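Local coordinates for protein carbon monoxide oxidation system transcription regulator CooA-1 (Carboxydothermus hydrogenoformans, PDB 2FMY) that senses carbon monoxide through bound haem and, as a CRP-type transcription activator, probably switches on genes for carbon monoxide oxidation, at residues R45-L50 / I94-I99; I162-G167 / L205-L210; T68-E73 / G121-N126. All coordinates share one frame; numbering follows the deposited sequence.

Contact 1: R45-L50 / I94-I99; sequences RNLVFL and ILYTDI. With HEM (protoporphyrin IX containing Fe), chain E.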
loop_
_atom_site.group_PDB
_atom_site.type_symbol
_atom_site.label_atom_id
_atom_site.label_comp_id
_atom_site.label_asym_id
_atom_site.label_seq_id
_atom_site.Cartn_x
_atom_site.Cartn_y
_atom_site.Cartn_z
ATOM N N ARG A 45 -5.571 18.210 -12.859
ATOM C CA ARG A 45 -6.362 18.612 -11.698
ATOM C C ARG A 45 -6.218 17.647 -10.527
ATOM O O ARG A 45 -6.306 16.422 -10.687
ATOM C CB ARG A 45 -7.835 18.806 -12.062
ATOM C CG ARG A 45 -8.101 20.087 -12.837
ATOM C CD ARG A 45 -9.482 20.633 -12.555
ATOM N NE ARG A 45 -9.613 21.159 -11.194
ATOM C CZ ARG A 45 -10.760 21.562 -10.660
ATOM N NH1 ARG A 45 -11.888 21.502 -11.364
ATOM N NH2 ARG A 45 -10.783 22.016 -9.415
ATOM N N ASN A 46 -5.979 18.216 -9.351
ATOM C CA ASN A 46 -5.872 17.439 -8.137
ATOM C C ASN A 46 -7.217 17.430 -7.393
ATOM O O ASN A 46 -7.573 18.392 -6.688
ATOM C CB ASN A 46 -4.736 17.953 -7.257
ATOM C CG ASN A 46 -4.355 16.967 -6.167
ATOM O OD1 ASN A 46 -5.147 16.099 -5.794
ATOM N ND2 ASN A 46 -3.139 17.097 -5.649
ATOM N N LEU A 47 -7.948 16.328 -7.562
ATOM C CA LEU A 47 -9.319 16.225 -7.097
ATOM C C LEU A 47 -9.507 15.093 -6.106
ATOM O O LEU A 47 -8.774 14.101 -6.122
ATOM C CB LEU A 47 -10.287 16.031 -8.283
ATOM C CG LEU A 47 -10.228 17.027 -9.447
ATOM C CD1 LEU A 47 -11.034 16.530 -10.642
ATOM C CD2 LEU A 47 -10.680 18.429 -9.021
ATOM N N VAL A 48 -10.496 15.268 -5.233
ATOM C CA VAL A 48 -10.994 14.180 -4.419
ATOM C C VAL A 48 -12.414 13.900 -4.877
ATOM O O VAL A 48 -13.183 14.826 -5.148
ATOM C CB VAL A 48 -10.897 14.486 -2.902
ATOM C CG1 VAL A 48 -11.594 13.392 -2.063
ATOM C CG2 VAL A 48 -9.426 14.617 -2.494
ATOM N N PHE A 49 -12.746 12.620 -5.011
ATOM C CA PHE A 49 -14.068 12.236 -5.482
ATOM C C PHE A 49 -14.706 11.136 -4.651
ATOM O O PHE A 49 -14.031 10.393 -3.939
ATOM C CB PHE A 49 -14.051 11.880 -6.981
ATOM C CG PHE A 49 -13.351 10.566 -7.316
ATOM C CD1 PHE A 49 -14.059 9.366 -7.333
ATOM C CD2 PHE A 49 -12.009 10.547 -7.686
ATOM C CE1 PHE A 49 -13.435 8.164 -7.671
ATOM C CE2 PHE A 49 -11.370 9.352 -8.041
ATOM C CZ PHE A 49 -12.080 8.159 -8.028
ATOM N N LEU A 50 -16.029 11.078 -4.734
ATOM C CA LEU A 50 -16.848 10.099 -4.044
ATOM C C LEU A 50 -17.682 9.425 -5.123
ATOM O O LEU A 50 -18.246 10.113 -5.985
ATOM C CB LEU A 50 -17.752 10.835 -3.042
ATOM C CG LEU A 50 -18.842 10.147 -2.216
ATOM C CD1 LEU A 50 -18.276 9.066 -1.326
ATOM C CD2 LEU A 50 -19.539 11.192 -1.366
ATOM N N ILE A 94 -19.943 10.236 -10.201
ATOM C CA ILE A 94 -19.067 10.650 -9.106
ATOM C C ILE A 94 -19.393 12.073 -8.655
ATOM O O ILE A 94 -19.972 12.863 -9.412
ATOM C CB ILE A 94 -17.543 10.534 -9.459
ATOM C CG1 ILE A 94 -17.116 11.641 -10.437
ATOM C CG2 ILE A 94 -17.197 9.119 -9.937
ATOM C CD1 ILE A 94 -15.633 11.752 -10.672
ATOM N N LEU A 95 -19.023 12.363 -7.409
ATOM C CA LEU A 95 -19.057 13.686 -6.815
ATOM C C LEU A 95 -17.612 14.078 -6.557
ATOM O O LEU A 95 -16.907 13.377 -5.831
ATOM C CB LEU A 95 -19.814 13.639 -5.482
ATOM C CG LEU A 95 -21.338 13.472 -5.497
ATOM C CD1 LEU A 95 -21.848 12.893 -4.183
ATOM C CD2 LEU A 95 -22.020 14.796 -5.816
ATOM N N TYR A 96 -17.160 15.177 -7.160
ATOM C CA TYR A 96 -15.758 15.581 -7.082
ATOM C C TYR A 96 -15.606 17.021 -6.593
ATOM O O TYR A 96 -16.427 17.878 -6.902
ATOM C CB TYR A 96 -15.055 15.407 -8.440
ATOM C CG TYR A 96 -15.520 16.358 -9.541
ATOM C CD1 TYR A 96 -14.823 17.542 -9.823
ATOM C CD2 TYR A 96 -16.651 16.071 -10.303
ATOM C CE1 TYR A 96 -15.249 18.417 -10.853
ATOM C CE2 TYR A 96 -17.091 16.935 -11.314
ATOM C CZ TYR A 96 -16.383 18.099 -11.586
ATOM O OH TYR A 96 -16.832 18.926 -12.595
ATOM N N THR A 97 -14.534 17.266 -5.847
ATOM C CA THR A 97 -14.172 18.599 -5.401
ATOM C C THR A 97 -12.660 18.749 -5.505
ATOM O O THR A 97 -11.935 17.757 -5.488
ATOM C CB THR A 97 -14.644 18.856 -3.925
ATOM O OG1 THR A 97 -14.600 20.258 -3.628
ATOM C CG2 THR A 97 -13.786 18.093 -2.933
ATOM N N ASP A 98 -12.184 19.984 -5.620
ATOM C CA ASP A 98 -10.763 20.244 -5.568
ATOM C C ASP A 98 -10.218 19.813 -4.210
ATOM O O ASP A 98 -10.883 19.988 -3.194
ATOM C CB ASP A 98 -10.486 21.732 -5.800
ATOM C CG ASP A 98 -9.052 21.999 -6.235
ATOM O OD1 ASP A 98 -8.137 21.955 -5.381
ATOM O OD2 ASP A 98 -8.840 22.274 -7.438
ATOM N N ILE A 99 -9.012 19.254 -4.200
ATOM C CA ILE A 99 -8.340 18.840 -2.962
ATOM C C ILE A 99 -8.264 19.960 -1.890
ATOM O O ILE A 99 -8.240 19.674 -0.690
ATOM C CB ILE A 99 -6.907 18.286 -3.279
ATOM C CG1 ILE A 99 -6.310 17.541 -2.077
ATOM C CG2 ILE A 99 -5.964 19.406 -3.796
ATOM C CD1 ILE A 99 -4.899 17.031 -2.301
HETATM C CHA HEM E . -0.231 11.076 -2.015
HETATM C CHB HEM E . -2.033 15.015 0.160
HETATM C CHC HEM E . -6.488 13.053 -0.066
HETATM C CHD HEM E . -4.519 8.786 -1.320
HETATM C C1A HEM E . -0.330 12.339 -1.467
HETATM C C2A HEM E . 0.725 13.344 -1.411
HETATM C C3A HEM E . 0.236 14.442 -0.802
HETATM C C4A HEM E . -1.153 14.165 -0.466
HETATM C CMA HEM E . 1.006 15.769 -0.528
HETATM C CAA HEM E . 2.169 13.147 -1.934
HETATM C CBA HEM E . 2.967 12.647 -0.730
HETATM C CGA HEM E . 4.459 12.638 -0.964
HETATM O O1A HEM E . 5.053 13.713 -1.265
HETATM O O2A HEM E . 5.063 11.546 -0.837
HETATM C C1B HEM E . -3.388 14.812 0.331
HETATM C C2B HEM E . -4.290 15.701 1.029
HETATM C C3B HEM E . -5.528 15.164 0.967
HETATM C C4B HEM E . -5.447 13.914 0.229
HETATM C CMB HEM E . -3.844 17.020 1.705
HETATM C CAB HEM E . -6.833 15.716 1.576
HETATM C CBB HEM E . -7.048 17.019 1.747
HETATM C C1C HEM E . -6.377 11.736 -0.459
HETATM C C2C HEM E . -7.449 10.789 -0.713
HETATM C C3C HEM E . -6.897 9.605 -1.049
HETATM C C4C HEM E . -5.455 9.760 -1.027
HETATM C CMC HEM E . -8.960 11.106 -0.615
HETATM C CAC HEM E . -7.626 8.289 -1.419
HETATM C CBC HEM E . -8.384 7.665 -0.508
HETATM C C1D HEM E . -3.198 8.987 -1.674
HETATM C C2D HEM E . -2.292 7.986 -2.216
HETATM C C3D HEM E . -0.956 8.706 -2.420
HETATM C C4D HEM E . -1.177 10.066 -2.001
HETATM C CMD HEM E . -2.598 6.503 -2.506
HETATM C CAD HEM E . 0.339 8.098 -2.994
HETATM C CBD HEM E . 0.161 8.188 -4.498
HETATM C CGD HEM E . 1.253 7.478 -5.252
HETATM O O1D HEM E . 1.064 7.209 -6.455
HETATM O O2D HEM E . 2.321 7.195 -4.659
HETATM N NA HEM E . -1.456 12.881 -0.884
HETATM N NB HEM E . -4.127 13.740 -0.144
HETATM N NC HEM E . -5.187 11.071 -0.670
HETATM N ND HEM E . -2.492 10.182 -1.567
HETATM FE FE HEM E . -3.303 11.931 -0.904
HETATM O O HOH W 1 -6.353 20.946 -8.876
#
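Ile-99 and Asn-46 meet just beyond the ends of two antiparallel strands, beside the haem. From CB outwards, Ile-99 first touches the backbone: CB lies 3.5 Å from Asn-46 O, which also accepts a hydrogen bond from Ile-99 N. CG2 rests against the same oxygen and Asn-46 CG. CG1, anti to the backbone N (chi1 -166°), turns to the vinyl-bearing haem edge, and the tip CD1 reaches haem C2B at 3.6 Å while touching the Asn-46 amide, whose OD1 is hydrogen-bonded to His-81 of the haem pocket. Val-48 CG1 meets the methyl CMC of the haem at 3.8 Å.

Register is set by two hydrogen-bonded pairs, Val-48 with Thr-97 and Leu-50 with Leu-95, flanking the non-hydrogen-bonded pair Phe-49 and Tyr-96. These strands belong to the cupin-like beta roll of the cyclic nucleotide-binding domain.

At the outer end, Arg-45 NH2 donates to the anti lone pair of Asp-98 OD2, 2.8 Å away, in a salt bridge lying in the guanidinium plane, with Leu-47 CD2 over one guanidinium face. A water joins OD2 to Asn-46 N, and OD1 pairs with Arg-100. Losing the carboxylate of Asp-98, the N-cap of the following helix, to an alanine would probably leave both arginines without their mate and that helix end uncapped. Charge thus ties the outer strand ends together, while apolar groups face the porphyrin, consistent with a greasy pocket wall.

Contact 2: I162-G167 / L205-L210; sequences IKLELG and LLLKDL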
loop_
_atom_site.group_PDB
_atom_site.type_symbol
_atom_site.label_atom_id
_atom_site.label_comp_id
_atom_site.label_asym_id
_atom_site.label_seq_id
_atom_site.Cartn_x
_atom_site.Cartn_y
_atom_site.Cartn_z
ATOM N N ILE A 162 -14.493 -27.023 -0.472
ATOM C CA ILE A 162 -13.910 -28.305 -0.826
ATOM C C ILE A 162 -12.766 -28.555 0.161
ATOM O O ILE A 162 -11.869 -27.719 0.301
ATOM C CB ILE A 162 -13.352 -28.301 -2.275
ATOM C CG1 ILE A 162 -14.465 -27.961 -3.288
ATOM C CG2 ILE A 162 -12.745 -29.662 -2.612
ATOM C CD1 ILE A 162 -13.968 -27.564 -4.659
ATOM N N LYS A 163 -12.822 -29.685 0.860
ATOM C CA LYS A 163 -11.738 -30.077 1.730
ATOM C C LYS A 163 -10.673 -30.822 0.926
ATOM O O LYS A 163 -10.972 -31.766 0.196
ATOM C CB LYS A 163 -12.241 -30.922 2.895
ATOM C CG LYS A 163 -11.136 -31.268 3.892
ATOM C CD LYS A 163 -11.671 -31.991 5.110
ATOM C CE LYS A 163 -12.015 -33.435 4.798
ATOM N NZ LYS A 163 -10.828 -34.290 4.508
ATOM N N LEU A 164 -9.431 -30.371 1.068
ATOM C CA LEU A 164 -8.294 -30.973 0.397
ATOM C C LEU A 164 -7.415 -31.675 1.396
ATOM O O LEU A 164 -7.179 -31.158 2.485
ATOM C CB LEU A 164 -7.443 -29.901 -0.303
ATOM C CG LEU A 164 -7.701 -29.608 -1.776
ATOM C CD1 LEU A 164 -9.159 -29.198 -2.049
ATOM C CD2 LEU A 164 -6.725 -28.520 -2.232
ATOM N N GLU A 165 -6.915 -32.842 1.003
ATOM C CA GLU A 165 -5.857 -33.512 1.739
ATOM C C GLU A 165 -4.622 -33.543 0.868
ATOM O O GLU A 165 -4.602 -34.198 -0.177
ATOM C CB GLU A 165 -6.257 -34.934 2.146
ATOM C CG GLU A 165 -7.375 -35.017 3.181
ATOM C CD GLU A 165 -7.036 -34.369 4.522
ATOM O OE1 GLU A 165 -7.987 -34.042 5.268
ATOM O OE2 GLU A 165 -5.842 -34.186 4.840
ATOM N N LEU A 166 -3.591 -32.830 1.306
ATOM C CA LEU A 166 -2.374 -32.673 0.521
ATOM C C LEU A 166 -1.440 -33.870 0.631
ATOM O O LEU A 166 -0.670 -34.143 -0.303
ATOM C CB LEU A 166 -1.647 -31.392 0.915
ATOM C CG LEU A 166 -2.446 -30.093 0.770
ATOM C CD1 LEU A 166 -1.587 -28.929 1.191
ATOM C CD2 LEU A 166 -2.959 -29.909 -0.665
ATOM N N GLY A 167 -1.516 -34.572 1.765
ATOM C CA GLY A 167 -0.676 -35.740 2.024
ATOM C C GLY A 167 0.757 -35.373 2.364
ATOM O O GLY A 167 1.572 -36.243 2.665
ATOM N N LEU A 205 -6.439 -28.456 3.780
ATOM C CA LEU A 205 -6.921 -27.139 3.412
ATOM C C LEU A 205 -8.405 -27.207 3.167
ATOM O O LEU A 205 -8.909 -28.233 2.729
ATOM C CB LEU A 205 -6.250 -26.631 2.121
ATOM C CG LEU A 205 -4.720 -26.615 1.981
ATOM C CD1 LEU A 205 -4.322 -25.997 0.623
ATOM C CD2 LEU A 205 -4.034 -25.891 3.156
ATOM N N LEU A 206 -9.089 -26.105 3.453
ATOM C CA LEU A 206 -10.468 -25.901 3.012
ATOM C C LEU A 206 -10.443 -24.890 1.880
ATOM O O LEU A 206 -10.044 -23.754 2.087
ATOM C CB LEU A 206 -11.344 -25.389 4.166
ATOM C CG LEU A 206 -11.376 -26.276 5.416
ATOM C CD1 LEU A 206 -12.107 -25.593 6.569
ATOM C CD2 LEU A 206 -11.990 -27.657 5.105
ATOM N N LEU A 207 -10.854 -25.311 0.691
ATOM C CA LEU A 207 -10.890 -24.445 -0.483
ATOM C C LEU A 207 -12.224 -23.760 -0.640
ATOM O O LEU A 207 -13.234 -24.420 -0.888
ATOM C CB LEU A 207 -10.600 -25.242 -1.759
ATOM C CG LEU A 207 -9.238 -25.029 -2.399
ATOM C CD1 LEU A 207 -8.135 -25.394 -1.398
ATOM C CD2 LEU A 207 -9.137 -25.839 -3.706
ATOM N N LYS A 208 -12.214 -22.436 -0.512
ATOM C CA LYS A 208 -13.424 -21.651 -0.640
ATOM C C LYS A 208 -13.668 -21.126 -2.059
ATOM O O LYS A 208 -14.806 -20.823 -2.403
ATOM C CB LYS A 208 -13.427 -20.488 0.360
ATOM C CG LYS A 208 -13.378 -20.888 1.833
ATOM C CD LYS A 208 -13.340 -19.640 2.726
ATOM C CE LYS A 208 -13.642 -19.980 4.188
ATOM N NZ LYS A 208 -13.642 -18.790 5.105
ATOM N N ASP A 209 -12.616 -21.007 -2.875
ATOM C CA ASP A 209 -12.767 -20.503 -4.267
ATOM C C ASP A 209 -11.808 -21.205 -5.230
ATOM O O ASP A 209 -10.745 -20.667 -5.565
ATOM C CB ASP A 209 -12.575 -18.972 -4.329
ATOM C CG ASP A 209 -13.244 -18.318 -5.558
ATOM O OD1 ASP A 209 -13.459 -18.966 -6.610
ATOM O OD2 ASP A 209 -13.556 -17.113 -5.472
ATOM N N LEU A 210 -12.193 -22.400 -5.673
ATOM C CA LEU A 210 -11.403 -23.158 -6.650
ATOM C C LEU A 210 -11.266 -22.429 -7.989
ATOM O O LEU A 210 -10.201 -22.466 -8.611
ATOM C CB LEU A 210 -11.991 -24.559 -6.872
ATOM C CG LEU A 210 -11.318 -25.526 -7.860
ATOM C CD1 LEU A 210 -9.871 -25.838 -7.494
ATOM C CD2 LEU A 210 -12.120 -26.809 -7.937
#
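Leu-164 and Leu-207 interlock on the buried face of the strand pair. The two side chains cross at a slant, with Leu-164 CD2 3.5 Å from Leu-207 CD1 and Leu-164 CD1 3.7 Å from Leu-207 CD2. Both first torsions stand well off a staggered position (chi1 -94° and -107°), which may reflect the close fit. Further along, Ile-162 CD1 touches Leu-210 CD2 at 3.8 Å, and the side chains of Leu-166 and Leu-205 cross roughly perpendicularly, Leu-166 CD1 against Leu-205 CG. Helix 137-154 backs this layer, with Leu-147 against Leu-166 and Leu-205, and Ala-151 against Leu-164.

The two strands are the middle pair of the small antiparallel sheet in the Crp-like winged helix-turn-helix domain, where strands 197-199 and 204-207 form the wing hairpin. Four backbone bonds hold them together. The bond from Leu-164 N to Leu-205 O is almost straight, whereas that from Ile-162 N to Leu-207 O is bent to 140° at the hydrogen.

The face bearing Lys-163 and Leu-206 is much looser. Across it, Leu-206 CD2 reaches only the aliphatic root of the lysine, 3.9 Å from Lys-163 CG. The lysine chain then bends at its last two torsions and leads away from 205-210 and along its own strand, where Lys-163 NZ forms a salt bridge of 3.0 Å with Glu-165 OE1. The other carboxylate oxygen, Glu-165 OE2, is hydrogen-bonded to Thr-204.

Contact 3: T68-E73 / G121-N126; sequences TLAILE and GDLLKN. With HEM (protoporphyrin IX containing Fe), chain G.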
loop_
_atom_site.group_PDB
_atom_site.type_symbol
_atom_site.label_atom_id
_atom_site.label_comp_id
_atom_site.label_asym_id
_atom_site.label_seq_id
_atom_site.Cartn_x
_atom_site.Cartn_y
_atom_site.Cartn_z
ATOM N N THR A 68 -5.148 -4.880 -10.807
ATOM C CA THR A 68 -6.243 -4.249 -10.079
ATOM C C THR A 68 -5.867 -4.022 -8.606
ATOM O O THR A 68 -5.434 -4.945 -7.922
ATOM C CB THR A 68 -7.547 -5.071 -10.207
ATOM O OG1 THR A 68 -7.978 -5.050 -11.573
ATOM C CG2 THR A 68 -8.650 -4.492 -9.330
ATOM N N LEU A 69 -6.004 -2.783 -8.141
ATOM C CA LEU A 69 -5.709 -2.443 -6.743
ATOM C C LEU A 69 -6.944 -2.389 -5.842
ATOM O O LEU A 69 -6.850 -2.713 -4.661
ATOM C CB LEU A 69 -4.921 -1.129 -6.638
ATOM C CG LEU A 69 -3.596 -0.970 -7.392
ATOM C CD1 LEU A 69 -3.133 0.484 -7.312
ATOM C CD2 LEU A 69 -2.514 -1.915 -6.865
ATOM N N ALA A 70 -8.086 -1.981 -6.395
ATOM C CA ALA A 70 -9.349 -1.894 -5.651
ATOM C C ALA A 70 -10.526 -1.692 -6.585
ATOM O O ALA A 70 -10.388 -1.130 -7.680
ATOM C CB ALA A 70 -9.312 -0.743 -4.644
ATOM N N ILE A 71 -11.688 -2.159 -6.141
ATOM C CA ILE A 71 -12.965 -1.788 -6.749
ATOM C C ILE A 71 -13.640 -0.831 -5.767
ATOM O O ILE A 71 -13.850 -1.164 -4.605
ATOM C CB ILE A 71 -13.855 -3.017 -7.034
ATOM C CG1 ILE A 71 -13.089 -4.103 -7.811
ATOM C CG2 ILE A 71 -15.162 -2.611 -7.739
ATOM C CD1 ILE A 71 -12.443 -3.649 -9.114
ATOM N N LEU A 72 -13.919 0.381 -6.229
ATOM C CA LEU A 72 -14.600 1.378 -5.409
ATOM C C LEU A 72 -16.074 1.305 -5.701
ATOM O O LEU A 72 -16.479 1.209 -6.855
ATOM C CB LEU A 72 -14.081 2.794 -5.695
ATOM C CG LEU A 72 -12.563 3.021 -5.616
ATOM C CD1 LEU A 72 -12.206 4.363 -6.214
ATOM C CD2 LEU A 72 -12.033 2.915 -4.194
ATOM N N GLU A 73 -16.866 1.345 -4.643
ATOM C CA GLU A 73 -18.306 1.216 -4.741
ATOM C C GLU A 73 -18.949 2.478 -4.185
ATOM O O GLU A 73 -18.257 3.341 -3.634
ATOM C CB GLU A 73 -18.752 -0.028 -3.972
ATOM C CG GLU A 73 -18.431 -1.311 -4.731
ATOM C CD GLU A 73 -18.352 -2.537 -3.849
ATOM O OE1 GLU A 73 -18.623 -2.424 -2.636
ATOM O OE2 GLU A 73 -18.013 -3.623 -4.373
ATOM N N GLY A 121 -6.746 0.732 3.168
ATOM C CA GLY A 121 -6.470 -0.614 3.675
ATOM C C GLY A 121 -6.679 -1.706 2.629
ATOM O O GLY A 121 -5.840 -2.592 2.477
ATOM N N ASP A 122 -7.794 -1.636 1.906
ATOM C CA ASP A 122 -8.079 -2.577 0.816
ATOM C C ASP A 122 -7.090 -2.483 -0.347
ATOM O O ASP A 122 -6.702 -3.505 -0.890
ATOM C CB ASP A 122 -9.517 -2.426 0.306
ATOM C CG ASP A 122 -10.525 -3.216 1.138
ATOM O OD1 ASP A 122 -11.663 -2.734 1.318
ATOM O OD2 ASP A 122 -10.193 -4.321 1.608
ATOM N N LEU A 123 -6.689 -1.272 -0.729
ATOM C CA LEU A 123 -5.652 -1.077 -1.763
ATOM C C LEU A 123 -4.298 -1.629 -1.343
ATOM O O LEU A 123 -3.589 -2.226 -2.148
ATOM C CB LEU A 123 -5.474 0.401 -2.092
ATOM C CG LEU A 123 -6.647 1.162 -2.696
ATOM C CD1 LEU A 123 -6.622 2.563 -2.122
ATOM C CD2 LEU A 123 -6.532 1.187 -4.218
ATOM N N LEU A 124 -3.936 -1.384 -0.086
ATOM C CA LEU A 124 -2.683 -1.878 0.475
ATOM C C LEU A 124 -2.647 -3.412 0.596
ATOM O O LEU A 124 -1.652 -4.042 0.250
ATOM C CB LEU A 124 -2.388 -1.183 1.819
ATOM C CG LEU A 124 -1.034 -1.489 2.489
ATOM C CD1 LEU A 124 0.150 -1.139 1.579
ATOM C CD2 LEU A 124 -0.939 -0.732 3.805
ATOM N N LYS A 125 -3.747 -4.003 1.060
ATOM C CA LYS A 125 -3.881 -5.460 1.131
ATOM C C LYS A 125 -3.682 -6.120 -0.240
ATOM O O LYS A 125 -2.971 -7.118 -0.365
ATOM C CB LYS A 125 -5.247 -5.855 1.712
ATOM C CG LYS A 125 -5.569 -7.326 1.528
ATOM C CD LYS A 125 -6.945 -7.695 2.056
ATOM C CE LYS A 125 -7.158 -9.189 1.941
ATOM N NZ LYS A 125 -8.416 -9.636 2.620
ATOM N N ASN A 126 -4.347 -5.570 -1.251
ATOM C CA ASN A 126 -4.174 -6.016 -2.620
ATOM C C ASN A 126 -2.761 -5.785 -3.125
ATOM O O ASN A 126 -2.215 -6.641 -3.812
ATOM C CB ASN A 126 -5.194 -5.336 -3.523
ATOM C CG ASN A 126 -6.604 -5.849 -3.284
ATOM O OD1 ASN A 126 -6.801 -7.026 -2.991
ATOM N ND2 ASN A 126 -7.586 -4.973 -3.407
HETATM C CHA HEM G . -6.034 -5.366 7.909
HETATM C CHB HEM G . -9.213 -4.368 11.437
HETATM C CHC HEM G . -6.412 -0.718 12.961
HETATM C CHD HEM G . -3.539 -1.320 9.089
HETATM C C1A HEM G . -7.123 -5.452 8.760
HETATM C C2A HEM G . -8.140 -6.489 8.765
HETATM C C3A HEM G . -9.022 -6.205 9.736
HETATM C C4A HEM G . -8.578 -4.995 10.391
HETATM C CMA HEM G . -10.289 -7.002 10.133
HETATM C CAA HEM G . -8.196 -7.680 7.784
HETATM C CBA HEM G . -9.223 -7.298 6.723
HETATM C CGA HEM G . -9.252 -8.260 5.568
HETATM O O1A HEM G . -9.500 -9.476 5.768
HETATM O O2A HEM G . -9.051 -7.791 4.430
HETATM C C1B HEM G . -8.742 -3.285 12.136
HETATM C C2B HEM G . -9.425 -2.660 13.250
HETATM C C3B HEM G . -8.655 -1.651 13.678
HETATM C C4B HEM G . -7.461 -1.602 12.844
HETATM C CMB HEM G . -10.802 -3.122 13.809
HETATM C CAB HEM G . -8.959 -0.694 14.857
HETATM C CBB HEM G . -10.002 0.134 14.832
HETATM C C1C HEM G . -5.369 -0.578 12.065
HETATM C C2C HEM G . -4.271 0.357 12.170
HETATM C C3C HEM G . -3.480 0.195 11.100
HETATM C C4C HEM G . -4.050 -0.849 10.277
HETATM C CMC HEM G . -4.080 1.344 13.342
HETATM C CAC HEM G . -2.178 0.969 10.768
HETATM C CBC HEM G . -2.249 2.228 10.311
HETATM C C1D HEM G . -3.913 -2.462 8.418
HETATM C C2D HEM G . -3.261 -2.982 7.237
HETATM C C3D HEM G . -4.046 -4.242 6.861
HETATM C C4D HEM G . -5.087 -4.362 7.854
HETATM C CMD HEM G . -2.032 -2.375 6.524
HETATM C CAD HEM G . -3.749 -5.201 5.689
HETATM C CBD HEM G . -2.607 -6.076 6.201
HETATM C CGD HEM G . -2.123 -7.094 5.205
HETATM O O1D HEM G . -1.111 -7.773 5.521
HETATM O O2D HEM G . -2.736 -7.244 4.117
HETATM N NA HEM G . -7.425 -4.562 9.770
HETATM N NB HEM G . -7.550 -2.615 11.905
HETATM N NC HEM G . -5.194 -1.292 10.897
HETATM N ND HEM G . -4.978 -3.300 8.741
HETATM FE FE HEM G . -6.198 -2.969 10.371
#
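Leu-69 O is gripped twice by the helix facing it: Asn-126 ND2 donates a hydrogen bond of 2.7 Å, and the CA-H of Leu-123 points at the same oxygen almost in line (175° at the hydrogen, Leu-123 CA to Leu-69 O 3.5 Å). This carbonyl belongs to a classic beta bulge, in which Leu-69 and Ala-70 both face Val-58 of the neighbouring strand; the near-helical backbone of Leu-69 (psi -33°) breaks the regular alternation here. The amide nitrogen comes from above the carbonyl plane, 48° out of it, rather than on a lone pair, although the oxygen lies close to the plane of the Asn-126 amide. CG of Asn-126, anti to its own carbonyl carbon, swings the amide to the strand, where ND2 reaches Leu-69 O; Asn-126 CB lies 3.3 Å from that oxygen.

The apolar half of the contact rests mainly on one methyl. Leu-123 CD2 sits 3.7 Å from Leu-69 CB and 3.4 Å from Ala-70 CB, the latter tighter than usual van der Waals contact. Thus edge strand 66-73 of the beta roll is packed on the long helix 111-135, which also meets the second subunit: Leu-123 touches Leu-124 of that subunit, and Leu-69 touches its Leu-128.

Another side of the helix serves a second haem, to which Arg-83 of the second subunit is also hydrogen-bonded. Leu-124 CD2 touches the porphyrin methyl CMD. Lys-125 runs out fully extended, and its NZ, also hydrogen-bonded to Lys-193 O, donates to the haem propionate oxygen O2A at 2.7 Å.

Overall arrangement
Contacts 1 and 3 share the sensor part of the chain. Their segments alternate in sequence, 45-50, 68-73, 94-99, then 121-126, their centres are about 18 Å apart, and they touch where Phe-49 CZ meets Leu-72 CD1 at 4.2 Å. The strands of contact 1 and strand 66-73 of contact 3 belong to different sheets of the beta roll, and contact 3 ties its sheet to helix 111-135. Contact 2 follows later, in the DNA-binding domain, its centre about 44 Å from that of contact 1 and about 26 Å from that of contact 3. Contact 3 lies near the chain's centre and includes part of helix 111-135, through which a haem-dependent change could plausibly reach the DNA-binding domain.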